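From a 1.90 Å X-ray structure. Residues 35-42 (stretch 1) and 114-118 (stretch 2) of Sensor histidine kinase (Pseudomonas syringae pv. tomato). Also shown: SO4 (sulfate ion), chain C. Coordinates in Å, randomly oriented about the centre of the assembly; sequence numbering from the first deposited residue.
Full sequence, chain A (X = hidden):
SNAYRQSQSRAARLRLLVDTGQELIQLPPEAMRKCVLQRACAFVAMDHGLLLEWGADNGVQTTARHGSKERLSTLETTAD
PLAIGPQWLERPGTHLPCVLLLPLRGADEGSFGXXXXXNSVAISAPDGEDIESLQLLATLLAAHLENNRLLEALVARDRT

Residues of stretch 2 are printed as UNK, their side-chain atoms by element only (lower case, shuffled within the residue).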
# COMPACT_ATOMS: atom_id res chain seq x y z
N CYS A 35 -18.33 -3.17 15.71
CA CYS A 35 -17.82 -1.83 15.98
C CYS A 35 -17.08 -1.28 14.76
O CYS A 35 -17.33 -0.16 14.32
CB CYS A 35 -16.89 -1.86 17.19
SG CYS A 35 -16.02 -0.32 17.58
N VAL A 36 -16.16 -2.08 14.23
CA VAL A 36 -15.37 -1.64 13.10
C VAL A 36 -16.26 -1.46 11.88
O VAL A 36 -16.14 -0.47 11.17
CB VAL A 36 -14.19 -2.59 12.81
CG1 VAL A 36 -13.53 -2.29 11.48
CG2 VAL A 36 -13.17 -2.53 13.94
N LEU A 37 -17.17 -2.40 11.62
CA LEU A 37 -18.01 -2.24 10.44
C LEU A 37 -18.88 -0.97 10.53
O LEU A 37 -18.92 -0.16 9.59
CB LEU A 37 -18.86 -3.49 10.23
CG LEU A 37 -19.73 -3.51 9.01
CD1 LEU A 37 -18.93 -3.40 7.73
CD2 LEU A 37 -20.54 -4.83 9.10
N GLN A 38 -19.55 -0.77 11.66
CA GLN A 38 -20.41 0.38 11.85
C GLN A 38 -19.64 1.68 11.72
O GLN A 38 -20.08 2.63 11.02
CB GLN A 38 -21.10 0.32 13.22
CG GLN A 38 -22.15 -0.79 13.27
CD GLN A 38 -22.88 -0.87 14.60
OE1 GLN A 38 -22.44 -0.30 15.62
NE2 GLN A 38 -23.97 -1.61 14.62
N ARG A 39 -18.49 1.76 12.38
CA ARG A 39 -17.69 2.99 12.32
C ARG A 39 -17.12 3.27 10.93
O ARG A 39 -17.07 4.43 10.51
CB ARG A 39 -16.56 2.93 13.34
CG ARG A 39 -17.12 3.06 14.74
CD ARG A 39 -16.08 3.32 15.74
NE ARG A 39 -16.64 3.38 17.07
CZ ARG A 39 -15.93 3.68 18.15
NH1 ARG A 39 -14.63 3.95 18.04
NH2 ARG A 39 -16.53 3.73 19.32
N ALA A 40 -16.69 2.21 10.23
CA ALA A 40 -16.16 2.33 8.89
C ALA A 40 -17.25 2.83 7.94
O ALA A 40 -17.04 3.78 7.20
CB ALA A 40 -15.54 0.97 8.40
N CYS A 41 -18.43 2.21 7.98
CA CYS A 41 -19.55 2.68 7.16
C CYS A 41 -19.89 4.16 7.43
O CYS A 41 -20.03 4.93 6.48
CB CYS A 41 -20.79 1.79 7.34
SG CYS A 41 -20.58 0.15 6.63
N ALA A 42 -19.98 4.55 8.69
CA ALA A 42 -20.32 5.91 9.06
C ALA A 42 -19.27 6.89 8.57
O ALA A 42 -19.60 7.99 8.10
CB ALA A 42 -20.53 6.05 10.61
N UNK A 114 -12.32 -9.90 4.33
CA UNK A 114 -12.46 -8.60 3.69
C UNK A 114 -13.55 -7.83 4.38
O UNK A 114 -14.64 -8.37 4.61
c UNK A 114 -12.47 -7.41 1.54
o UNK A 114 -12.41 -9.82 1.58
c UNK A 114 -12.94 -8.66 2.21
N UNK A 115 -13.24 -6.58 4.71
CA UNK A 115 -14.26 -5.63 5.10
C UNK A 115 -14.85 -5.06 3.81
O UNK A 115 -14.09 -4.58 2.94
c UNK A 115 -15.49 -4.20 7.60
c UNK A 115 -14.47 -3.52 6.70
c UNK A 115 -13.55 -2.50 7.50
c UNK A 115 -13.62 -4.57 6.02
N UNK A 116 -16.16 -5.15 3.65
CA UNK A 116 -16.83 -4.78 2.42
C UNK A 116 -17.77 -3.64 2.79
O UNK A 116 -18.71 -3.83 3.57
c UNK A 116 -18.35 -5.52 0.43
c UNK A 116 -16.76 -7.22 1.54
c UNK A 116 -17.64 -5.96 1.80
N UNK A 117 -17.50 -2.45 2.27
CA UNK A 117 -18.40 -1.32 2.44
C UNK A 117 -19.10 -1.12 1.11
O UNK A 117 -18.50 -1.32 0.04
c UNK A 117 -17.15 -0.90 5.13
c UNK A 117 -16.59 -0.19 3.95
c UNK A 117 -17.63 -0.05 2.82
c UNK A 117 -16.00 1.23 4.31
N UNK A 118 -20.36 -0.71 1.15
CA UNK A 118 -21.14 -0.59 -0.07
C UNK A 118 -22.16 0.51 0.07
O UNK A 118 -22.57 0.80 1.18
c UNK A 118 -21.84 -1.92 -0.40
S SO4 C . -20.25 4.28 18.43
O1 SO4 C . -19.63 3.72 19.62
O2 SO4 C . -19.35 4.22 17.29
O3 SO4 C . -21.46 3.53 18.12
O4 SO4 C . -20.60 5.68 18.70

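Stretch 1 is a helix and stretch 2 a strand of the same chain, and the identity of each strand position can be read from its side-chain atoms, and two of the five positions set their side chains against the helix.

Position 114 has three side-chain atoms, two carbons and one oxygen. The carbon bonded to CA carries both the oxygen and the second carbon, so the fork is at CB and one arm is polar. Nothing here comes within reach of the helix. A beta-branched side chain ending in a hydroxyl and a methyl is threonine: Thr114.

Position 115 carries four carbons and no heteroatom. CB leads to a single carbon, which then splits into two methyls. CA-to-CB points toward the helix, and the two ends of the fork spread over Val36, Leu37 and Ala40. Four carbons forked at the second make leucine, Leu115, with chi1 t and chi2 p. Its CD1 lies 3.5 Å from Leu37 CD1, the closest contact between the stretches, while its CD2 lies 4.0 Å from Val36 CG1 and 4.1 Å from Ala40 CB. One methyl therefore meets the leucine and the other meets the valine and the alanine.

Position 116 has three carbons, with two methyls on the carbon bonded to CA. CA-to-CB points away from the helix, as the alternation of a strand leads one to expect, and the side chain makes no contact with stretch 1. The fork at CB, all carbon, gives valine: Val116. What it offers the helix is backbone, its O being 4.2 Å from Leu37 CD1.

Position 117 again has four carbons forked at the second, and CA-to-CB again points toward the helix. The fork reaches Leu37, Ala40 and Cys41. This is Leu117, with chi1 m and chi2 t, a different rotamer from that of Leu115. Its CD2 sits 3.9 Å from Cys41 SG, 4.0 Å from Leu37 CD1 and 4.1 Å from Ala40 CB; its CD1 is 4.0 Å from Ala40 O.

Position 118 has a single carbon beyond CA, pointing away and making no contact with the helix. One methyl is alanine: Ala118.

The rule is an i, i+2 pair of leucines on the strand set against Val36, Leu37, Ala40 and Cys41 on the helix. The axes approach to 9.1 Å, their directions 36° apart, and no hydrogen bond joins the stretches; the contact is apolar packing that buries 253 Å² in all. Ala40, the helix residue whose CA-to-CB points toward the strand, offers just a methyl and touches both leucines. Leu37 starts sideways, but its end comes nearer, so its CD1 also touches both. Backbone hydrogen bonds run within the helix, for example Ala40 N to Val36 O at 2.9 Å. Arg39, out of reach of the strand, donates from NE to O2 of the sulfate (2.8 Å) and from NH2 to O1 (3.1 Å).

Stretch 2 114-118: TLVLA
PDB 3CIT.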